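Electron transfer flavoprotein, beta subunit (Thermotoga maritima, PDB 7KOE) binds FAD and probably serves in electron transfer as the beta subunit of the membrane-associated electron-bifurcating complex Fix/EtfABCX. Local coordinates at residues A[66-70]-A[119-123]; A[73-78]-A[93-97]; A[109-113]-A[146-151]. Residues are numbered along the deposited sequence.

Contact 1. Residues A[66-70]-A[119-123]; sequences TVYVI and IEERI
How a parallel strand is roofed by a helix end is well illustrated by Y68, which buries more surface here than any other residue, with I119 and I123 next. Segment 66-70 is extended, and its alternating side chains put T66, Y68 and I70 on the side of 119-123, whereas V67 and V69 point away, V69 meeting helix 78-85. Facing it, I119 closes helix 105-119 and the chain turns through 120-123, with R122 N and I123 N both bonded to I119 O (2.9 and 3.2 Å). The CA atoms of T66 and I123, and those of Y68 and I119, are each 8.1 Å apart. The Y68 side chain (chi1 m) reaches into the space between the two isoleucines: its CD2 lies 3.6 Å from I119 CG2, and I123 CD1 sits over one ring face, 4.3 Å from the centroid, as a CH-pi contact. At the phenolic end of the ring, R122 NH2 donates a hydrogen bond to Y68 OH (3.2 Å), with a weak second one from R122 NE at 3.3 Å. I119, in the m,t rotamer, also meets I70, CD1 to CD1 at 4.0 Å, where the layer nears the FAD pocket that I70 helps to line. A central parallel strand covered on its two faces by different helices is typical of three-layered, Rossmann-like alpha/beta domains, the architecture to which the HUP clan belongs.

Contact 2. Residues A[73-78]-A[93-97]; sequences GPPQAK and VHLSD
The imidazole of H94 overlaps the turn that follows strand 66-72, its edge meeting P74 O and P75 CA. Its chi1 is t, near -159°, and CA-to-CB points toward the turn. Segment 93-97 runs extended, as strand at least through H94, while G73 is almost fully stretched (phi/psi -159/-167) and P74 follows at -70/170. A type I beta turn comes next, with P75 and Q76 at its corners and A77 N bonded to P74 O (3.0 Å); K78 then leads into helix 78-85. The CA atoms of G73 and S96 are 5.9 Å apart, those of K78 and H94 6.8 Å. Near the plane of the ring, H94 NE2 is 3.0 Å from P74 O and H94 CE1 is 3.9 Å from P75 CA. A77 CB stands 4.0 Å from H94 NE2, and K78 CB 4.0 Å from H94 ND1, although the lysine end leads away to a salt bridge with E217. Farther along, P75 CG meets S96 OG at 3.8 Å. An ideal CB on G73 would come only 2.7 Å from P74 CD, so this tight passage is made without a side chain. Together the segments bracket the helix of a beta-alpha-beta crossover between neighbouring parallel strands. No charged pair joins them: the imidazole is fitted to main-chain atoms and short carbons, so van der Waals fit carries much of the contact.

Contact 3. Residues A[109-113]-A[146-151]; sequences TYTLY and GLATRF. With FAD (flavin-adenine dinucleotide), chain I.
Beside the FAD pocket, two helices whose first turns help hold the cofactor pack on each other through segments 109-113 and 146-151. Their short axes approach to 9.6 Å and cross at -52°, with CA atoms of T109 and L147 5.9 Å apart and those of Y113 and R150 6.6 Å. At the close end, T109 (chi1 m) sets CG2 3.5 Å from G146 C and 3.8 Å from L147 CG; its OG1 bonds back to T105 O. G146 keeps this spot slim, since an ideal CB there would be 3.3 Å from T109 OG1. R150, with chi1 and chi2 both m, covers the most surface: its CG is 3.7 Å from T109 CG2, its CB 3.7 Å from Y113 CD1, and one guanidinium face lies over T109 C and Y110 N, with NH1 3.3 Å from Y110 CD1. R150 also packs on E117 of a neighbouring subunit. Y113 (chi1 t) turns its edge to the face of F151 in a T-shaped pair, centroids 4.8 Å apart and planes at 73°. Toward the ligand, L112 CD1 touches both L147 CD1 (3.9 Å) and the adenine nitrogen N3A of FAD (3.5 Å). With T105 OG1 and V143 N hydrogen-bonded to FAD at the starts of the two helices, this is the FAD site of the beta subunit in a bifurcating ETF.

The three contacts lie 15 to 18 Å apart, centre to centre, in one alpha/beta domain, and illustrate how successive units of such a fold share a core. Along the chain, both segments of contact 2 fall between those of contact 1, whereas contact 1 alternates with contact 3 and contact 2 closes before contact 3 opens. Contact 1 uses strand 66-72 and contact 2 strand 91-95, its parallel neighbour in the sheet, with V69 O 2.7 Å from V93 N, probably a hydrogen bond. Helix 105-119 supplies contact 3 and runs on to I119 of contact 1. I70, L95 and L112, one from each contact, meet in the apolar layer bordering the FAD pocket.

Contact 1. Residues A[66-70]-A[119-123]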
loop_
_atom_site.group_PDB
_atom_site.type_symbol
_atom_site.label_atom_id
_atom_site.label_comp_id
_atom_site.label_asym_id
_atom_site.label_seq_id
_atom_site.Cartn_x
_atom_site.Cartn_y
_atom_site.Cartn_z
ATOM N N THR A 66 55.002 0.117 22.438
ATOM C CA THR A 66 53.764 -0.591 22.728
ATOM C C THR A 66 52.580 0.187 22.178
ATOM O O THR A 66 52.127 1.152 22.798
ATOM C CB THR A 66 53.594 -0.807 24.229
ATOM O OG1 THR A 66 53.019 0.364 24.814
ATOM C CG2 THR A 66 54.937 -1.074 24.878
ATOM N N VAL A 67 52.069 -0.222 21.024
ATOM C CA VAL A 67 51.030 0.543 20.347
ATOM C C VAL A 67 49.661 0.047 20.783
ATOM O O VAL A 67 49.369 -1.149 20.707
ATOM C CB VAL A 67 51.180 0.455 18.826
ATOM C CG1 VAL A 67 50.249 1.434 18.189
ATOM C CG2 VAL A 67 52.599 0.744 18.419
ATOM N N TYR A 68 48.819 0.968 21.236
ATOM C CA TYR A 68 47.407 0.719 21.469
ATOM C C TYR A 68 46.620 1.379 20.352
ATOM O O TYR A 68 47.116 2.295 19.695
ATOM C CB TYR A 68 46.951 1.278 22.814
ATOM C CG TYR A 68 47.152 0.354 23.986
ATOM C CD1 TYR A 68 48.376 -0.260 24.211
ATOM C CD2 TYR A 68 46.120 0.108 24.877
ATOM C CE1 TYR A 68 48.562 -1.101 25.284
ATOM C CE2 TYR A 68 46.297 -0.728 25.956
ATOM C CZ TYR A 68 47.520 -1.331 26.154
ATOM O OH TYR A 68 47.703 -2.170 27.227
ATOM N N VAL A 69 45.398 0.916 20.129
ATOM C CA VAL A 69 44.490 1.529 19.169
ATOM C C VAL A 69 43.132 1.680 19.840
ATOM O O VAL A 69 42.664 0.763 20.519
ATOM C CB VAL A 69 44.435 0.730 17.846
ATOM C CG1 VAL A 69 44.165 -0.726 18.070
ATOM C CG2 VAL A 69 43.395 1.281 16.909
ATOM N N ILE A 70 42.536 2.861 19.715
ATOM C CA ILE A 70 41.333 3.203 20.459
ATOM C C ILE A 70 40.277 3.714 19.487
ATOM O O ILE A 70 40.594 4.394 18.505
ATOM C CB ILE A 70 41.650 4.223 21.580
ATOM C CG1 ILE A 70 40.428 4.520 22.447
ATOM C CG2 ILE A 70 42.252 5.499 21.032
ATOM C CD1 ILE A 70 40.732 5.407 23.609
ATOM N N ILE A 119 44.204 4.422 29.323
ATOM C CA ILE A 119 45.337 3.705 28.745
ATOM C C ILE A 119 46.627 4.123 29.438
ATOM O O ILE A 119 47.513 3.291 29.673
ATOM C CB ILE A 119 45.386 3.950 27.224
ATOM C CG1 ILE A 119 44.119 3.423 26.556
ATOM C CG2 ILE A 119 46.585 3.289 26.589
ATOM C CD1 ILE A 119 44.058 3.691 25.069
ATOM N N GLU A 120 46.730 5.398 29.828
ATOM C CA GLU A 120 47.884 5.887 30.574
ATOM C C GLU A 120 47.998 5.264 31.958
ATOM O O GLU A 120 49.101 5.222 32.513
ATOM C CB GLU A 120 47.825 7.407 30.708
ATOM C CG GLU A 120 48.132 8.155 29.426
ATOM C CD GLU A 120 48.525 9.597 29.667
ATOM O OE1 GLU A 120 49.475 9.836 30.440
ATOM O OE2 GLU A 120 47.885 10.495 29.084
ATOM N N GLU A 121 46.898 4.773 32.521
ATOM C CA GLU A 121 46.939 4.046 33.781
ATOM C C GLU A 121 47.405 2.605 33.618
ATOM O O GLU A 121 47.548 1.903 34.624
ATOM C CB GLU A 121 45.562 4.072 34.443
ATOM C CG GLU A 121 45.032 5.469 34.700
ATOM C CD GLU A 121 43.532 5.497 34.911
ATOM O OE1 GLU A 121 42.939 4.417 35.116
ATOM O OE2 GLU A 121 42.945 6.599 34.871
ATOM N N ARG A 122 47.648 2.150 32.390
ATOM C CA ARG A 122 48.079 0.786 32.121
ATOM C C ARG A 122 49.531 0.693 31.681
ATOM O O ARG A 122 50.278 -0.143 32.195
ATOM C CB ARG A 122 47.181 0.154 31.049
ATOM C CG ARG A 122 45.734 0.000 31.461
ATOM C CD ARG A 122 44.870 -0.346 30.266
ATOM N NE ARG A 122 45.391 -1.497 29.537
ATOM C CZ ARG A 122 44.806 -2.688 29.511
ATOM N NH1 ARG A 122 43.674 -2.885 30.171
ATOM N NH2 ARG A 122 45.352 -3.681 28.824
ATOM N N ILE A 123 49.959 1.533 30.739
ATOM C CA ILE A 123 51.279 1.404 30.150
ATOM C C ILE A 123 52.211 2.554 30.518
ATOM O O ILE A 123 53.432 2.358 30.544
ATOM C CB ILE A 123 51.181 1.255 28.618
ATOM C CG1 ILE A 123 50.244 2.309 28.034
ATOM C CG2 ILE A 123 50.704 -0.133 28.253
ATOM C CD1 ILE A 123 50.203 2.305 26.528
#

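Contact 2. Residues A[73-78]-A[93-97]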
loop_
_atom_site.group_PDB
_atom_site.type_symbol
_atom_site.label_atom_id
_atom_site.label_comp_id
_atom_site.label_asym_id
_atom_site.label_seq_id
_atom_site.Cartn_x
_atom_site.Cartn_y
_atom_site.Cartn_z
ATOM N N GLY A 73 33.072 4.428 19.196
ATOM C CA GLY A 73 32.106 4.207 18.151
ATOM C C GLY A 73 30.990 3.262 18.537
ATOM O O GLY A 73 30.806 2.922 19.709
ATOM N N PRO A 74 30.223 2.821 17.543
ATOM C CA PRO A 74 29.124 1.879 17.787
ATOM C C PRO A 74 29.652 0.506 18.166
ATOM O O PRO A 74 30.863 0.259 18.071
ATOM C CB PRO A 74 28.397 1.846 16.430
ATOM C CG PRO A 74 28.820 3.081 15.736
ATOM C CD PRO A 74 30.227 3.294 16.151
ATOM N N PRO A 75 28.789 -0.416 18.612
ATOM C CA PRO A 75 29.260 -1.791 18.863
ATOM C C PRO A 75 29.726 -2.531 17.620
ATOM O O PRO A 75 30.464 -3.513 17.749
ATOM C CB PRO A 75 28.036 -2.470 19.487
ATOM C CG PRO A 75 27.295 -1.372 20.122
ATOM C CD PRO A 75 27.462 -0.193 19.218
ATOM N N GLN A 76 29.334 -2.091 16.425
ATOM C CA GLN A 76 29.846 -2.676 15.194
ATOM C C GLN A 76 31.255 -2.213 14.858
ATOM O O GLN A 76 31.838 -2.719 13.896
ATOM C CB GLN A 76 28.917 -2.345 14.027
ATOM C CG GLN A 76 28.741 -0.863 13.785
ATOM C CD GLN A 76 28.431 -0.544 12.337
ATOM O OE1 GLN A 76 28.906 -1.221 11.425
ATOM N NE2 GLN A 76 27.631 0.491 12.119
ATOM N N ALA A 77 31.811 -1.270 15.613
ATOM C CA ALA A 77 33.156 -0.768 15.378
ATOM C C ALA A 77 34.221 -1.574 16.103
ATOM O O ALA A 77 35.378 -1.151 16.137
ATOM C CB ALA A 77 33.255 0.701 15.783
ATOM N N LYS A 78 33.865 -2.713 16.690
ATOM C CA LYS A 78 34.879 -3.624 17.197
ATOM C C LYS A 78 35.530 -4.432 16.089
ATOM O O LYS A 78 36.567 -5.056 16.328
ATOM C CB LYS A 78 34.278 -4.570 18.241
ATOM C CG LYS A 78 33.612 -5.810 17.668
ATOM C CD LYS A 78 33.069 -6.698 18.771
ATOM C CE LYS A 78 34.178 -7.465 19.465
ATOM N NZ LYS A 78 34.600 -8.649 18.674
ATOM N N VAL A 93 41.264 -0.955 22.114
ATOM C CA VAL A 93 40.430 -0.433 23.186
ATOM C C VAL A 93 39.165 0.129 22.562
ATOM O O VAL A 93 39.233 0.953 21.645
ATOM C CB VAL A 93 41.172 0.641 24.004
ATOM C CG1 VAL A 93 40.205 1.513 24.758
ATOM C CG2 VAL A 93 42.145 -0.005 24.963
ATOM N N HIS A 94 38.017 -0.325 23.038
ATOM C CA HIS A 94 36.738 0.134 22.532
ATOM C C HIS A 94 36.056 1.000 23.576
ATOM O O HIS A 94 35.944 0.605 24.739
ATOM C CB HIS A 94 35.846 -1.046 22.160
ATOM C CG HIS A 94 34.765 -0.696 21.193
ATOM N ND1 HIS A 94 33.783 -1.587 20.824
ATOM C CD2 HIS A 94 34.506 0.450 20.525
ATOM C CE1 HIS A 94 32.967 -1.005 19.967
ATOM N NE2 HIS A 94 33.382 0.233 19.769
ATOM N N LEU A 95 35.614 2.179 23.166
ATOM C CA LEU A 95 34.783 3.041 23.994
ATOM C C LEU A 95 33.367 2.886 23.457
ATOM O O LEU A 95 32.896 3.695 22.660
ATOM C CB LEU A 95 35.255 4.484 23.946
ATOM C CG LEU A 95 36.756 4.714 24.086
ATOM C CD1 LEU A 95 37.065 6.171 23.861
ATOM C CD2 LEU A 95 37.244 4.268 25.447
ATOM N N SER A 96 32.688 1.834 23.899
ATOM C CA SER A 96 31.381 1.474 23.369
ATOM C C SER A 96 30.321 1.744 24.420
ATOM O O SER A 96 30.275 1.063 25.451
ATOM C CB SER A 96 31.337 0.008 22.939
ATOM O OG SER A 96 30.051 -0.323 22.442
ATOM N N ASP A 97 29.472 2.728 24.141
ATOM C CA ASP A 97 28.362 3.131 24.988
ATOM C C ASP A 97 27.499 4.063 24.155
ATOM O O ASP A 97 28.015 4.858 23.365
ATOM C CB ASP A 97 28.841 3.837 26.257
ATOM C CG ASP A 97 27.823 3.794 27.365
ATOM O OD1 ASP A 97 26.722 3.248 27.143
ATOM O OD2 ASP A 97 28.122 4.305 28.464
#

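Contact 3. Residues A[109-113]-A[146-151]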
loop_
_atom_site.group_PDB
_atom_site.type_symbol
_atom_site.label_atom_id
_atom_site.label_comp_id
_atom_site.label_asym_id
_atom_site.label_seq_id
_atom_site.Cartn_x
_atom_site.Cartn_y
_atom_site.Cartn_z
ATOM N N THR A 109 36.471 14.114 21.490
ATOM C CA THR A 109 37.774 14.371 22.082
ATOM C C THR A 109 37.734 14.272 23.598
ATOM O O THR A 109 38.705 13.814 24.205
ATOM C CB THR A 109 38.272 15.744 21.658
ATOM O OG1 THR A 109 38.016 15.925 20.263
ATOM C CG2 THR A 109 39.731 15.842 21.886
ATOM N N TYR A 110 36.619 14.662 24.219
ATOM C CA TYR A 110 36.487 14.499 25.662
ATOM C C TYR A 110 36.414 13.028 26.043
ATOM O O TYR A 110 36.960 12.620 27.075
ATOM C CB TYR A 110 35.255 15.242 26.167
ATOM C CG TYR A 110 35.083 15.157 27.662
ATOM C CD1 TYR A 110 35.986 15.766 28.518
ATOM C CD2 TYR A 110 34.023 14.461 28.215
ATOM C CE1 TYR A 110 35.835 15.691 29.882
ATOM C CE2 TYR A 110 33.864 14.375 29.580
ATOM C CZ TYR A 110 34.773 14.992 30.408
ATOM O OH TYR A 110 34.616 14.911 31.770
ATOM N N THR A 111 35.753 12.218 25.217
ATOM C CA THR A 111 35.750 10.778 25.437
ATOM C C THR A 111 37.112 10.176 25.134
ATOM O O THR A 111 37.591 9.302 25.865
ATOM C CB THR A 111 34.678 10.123 24.573
ATOM O OG1 THR A 111 33.461 10.870 24.673
ATOM C CG2 THR A 111 34.431 8.712 25.029
ATOM N N LEU A 112 37.756 10.640 24.062
ATOM C CA LEU A 112 39.057 10.100 23.691
ATOM C C LEU A 112 40.150 10.555 24.643
ATOM O O LEU A 112 41.117 9.820 24.846
ATOM C CB LEU A 112 39.416 10.502 22.265
ATOM C CG LEU A 112 38.720 9.760 21.133
ATOM C CD1 LEU A 112 39.187 10.324 19.821
ATOM C CD2 LEU A 112 39.008 8.284 21.213
ATOM N N TYR A 113 40.034 11.757 25.217
ATOM C CA TYR A 113 41.006 12.174 26.225
ATOM C C TYR A 113 40.905 11.304 27.465
ATOM O O TYR A 113 41.924 10.864 28.000
ATOM C CB TYR A 113 40.821 13.645 26.597
ATOM C CG TYR A 113 41.595 14.069 27.823
ATOM C CD1 TYR A 113 42.980 14.042 27.833
ATOM C CD2 TYR A 113 40.941 14.495 28.968
ATOM C CE1 TYR A 113 43.693 14.422 28.949
ATOM C CE2 TYR A 113 41.646 14.879 30.091
ATOM C CZ TYR A 113 43.022 14.840 30.073
ATOM O OH TYR A 113 43.734 15.222 31.186
ATOM N N GLY A 146 42.092 18.677 18.184
ATOM C CA GLY A 146 41.477 18.771 19.495
ATOM C C GLY A 146 42.161 17.917 20.542
ATOM O O GLY A 146 42.197 18.286 21.718
ATOM N N LEU A 147 42.703 16.770 20.141
ATOM C CA LEU A 147 43.354 15.872 21.083
ATOM C C LEU A 147 44.704 16.385 21.548
ATOM O O LEU A 147 45.152 16.008 22.630
ATOM C CB LEU A 147 43.529 14.490 20.460
ATOM C CG LEU A 147 42.441 13.472 20.775
ATOM C CD1 LEU A 147 42.574 12.293 19.849
ATOM C CD2 LEU A 147 42.547 13.037 22.218
ATOM N N ALA A 148 45.360 17.228 20.759
ATOM C CA ALA A 148 46.634 17.789 21.178
ATOM C C ALA A 148 46.472 18.883 22.215
ATOM O O ALA A 148 47.448 19.243 22.878
ATOM C CB ALA A 148 47.381 18.340 19.971
ATOM N N THR A 149 45.263 19.412 22.367
ATOM C CA THR A 149 44.984 20.509 23.275
ATOM C C THR A 149 44.568 20.006 24.653
ATOM O O THR A 149 44.925 20.620 25.667
ATOM C CB THR A 149 43.906 21.393 22.650
ATOM O OG1 THR A 149 44.362 21.867 21.379
ATOM C CG2 THR A 149 43.579 22.580 23.509
ATOM N N ARG A 150 43.844 18.883 24.703
ATOM C CA ARG A 150 43.482 18.267 25.978
ATOM C C ARG A 150 44.716 17.805 26.736
ATOM O O ARG A 150 44.860 18.066 27.935
ATOM C CB ARG A 150 42.553 17.077 25.740
ATOM C CG ARG A 150 41.381 17.355 24.846
ATOM C CD ARG A 150 40.392 18.252 25.527
ATOM N NE ARG A 150 39.087 18.220 24.881
ATOM C CZ ARG A 150 37.954 18.002 25.531
ATOM N NH1 ARG A 150 37.972 17.804 26.837
ATOM N NH2 ARG A 150 36.806 17.993 24.878
ATOM N N PHE A 151 45.617 17.112 26.050
ATOM C CA PHE A 151 46.847 16.668 26.679
ATOM C C PHE A 151 47.871 17.780 26.793
ATOM O O PHE A 151 48.803 17.664 27.596
ATOM C CB PHE A 151 47.448 15.510 25.890
ATOM C CG PHE A 151 46.641 14.259 25.950
ATOM C CD1 PHE A 151 46.755 13.401 27.028
ATOM C CD2 PHE A 151 45.767 13.941 24.932
ATOM C CE1 PHE A 151 46.008 12.253 27.084
ATOM C CE2 PHE A 151 45.019 12.797 24.983
ATOM C CZ PHE A 151 45.140 11.953 26.059
HETATM P PA FAD I . 37.909 13.637 12.147
HETATM O O1A FAD I . 38.214 14.416 10.915
HETATM O O2A FAD I . 37.934 14.338 13.461
HETATM O O5B FAD I . 38.869 12.362 12.221
HETATM C C5B FAD I . 40.280 12.596 12.430
HETATM C C4B FAD I . 40.889 11.396 13.110
HETATM O O4B FAD I . 40.482 11.374 14.500
HETATM C C3B FAD I . 40.465 10.023 12.583
HETATM O O3B FAD I . 41.226 9.635 11.447
HETATM C C2B FAD I . 40.789 9.148 13.794
HETATM O O2B FAD I . 42.165 8.861 13.902
HETATM C C1B FAD I . 40.316 10.043 14.934
HETATM N N9A FAD I . 38.917 9.838 15.256
HETATM C C8A FAD I . 37.829 10.408 14.659
HETATM N N7A FAD I . 36.695 10.000 15.178
HETATM C C5A FAD I . 37.068 9.105 16.171
HETATM C C6A FAD I . 36.329 8.328 17.081
HETATM N N6A FAD I . 35.002 8.323 17.144
HETATM N N1A FAD I . 37.026 7.537 17.931
HETATM C C2A FAD I . 38.362 7.542 17.861
HETATM N N3A FAD I . 39.159 8.230 17.051
HETATM C C4A FAD I . 38.438 8.999 16.222
HETATM N N1 FAD I . 31.193 17.038 14.318
HETATM C C2 FAD I . 31.739 18.259 14.492
HETATM O O2 FAD I . 32.434 18.505 15.476
HETATM N N3 FAD I . 31.553 19.262 13.601
HETATM C C4 FAD I . 30.797 19.095 12.469
HETATM O O4 FAD I . 30.657 20.025 11.692
HETATM C C4X FAD I . 30.209 17.841 12.251
HETATM N N5 FAD I . 29.485 17.669 11.177
HETATM C C5X FAD I . 28.921 16.436 10.991
HETATM C C6 FAD I . 28.134 16.231 9.845
HETATM C C7 FAD I . 27.535 15.022 9.594
HETATM C C7M FAD I . 26.697 14.837 8.355
HETATM C C8 FAD I . 27.714 13.956 10.506
HETATM C C8M FAD I . 27.069 12.619 10.251
HETATM C C9 FAD I . 28.486 14.143 11.633
HETATM C C9A FAD I . 29.100 15.376 11.900
HETATM N N10 FAD I . 29.882 15.599 13.028
HETATM C C10 FAD I . 30.460 16.833 13.246
HETATM C "C1'" FAD I . 30.092 14.512 14.000
HETATM C "C2'" FAD I . 31.558 14.161 14.158
HETATM O "O2'" FAD I . 31.993 13.396 13.046
HETATM C "C3'" FAD I . 31.801 13.352 15.433
HETATM O "O3'" FAD I . 31.788 14.234 16.546
HETATM C "C4'" FAD I . 33.112 12.563 15.414
HETATM O "O4'" FAD I . 33.527 12.262 16.748
HETATM C "C5'" FAD I . 34.222 13.306 14.709
HETATM O "O5'" FAD I . 34.516 12.653 13.447
HETATM P P FAD I . 35.005 13.541 12.210
HETATM O O1P FAD I . 34.139 13.262 11.030
HETATM O O2P FAD I . 35.119 14.948 12.686
HETATM O O3P FAD I . 36.473 12.959 11.965
#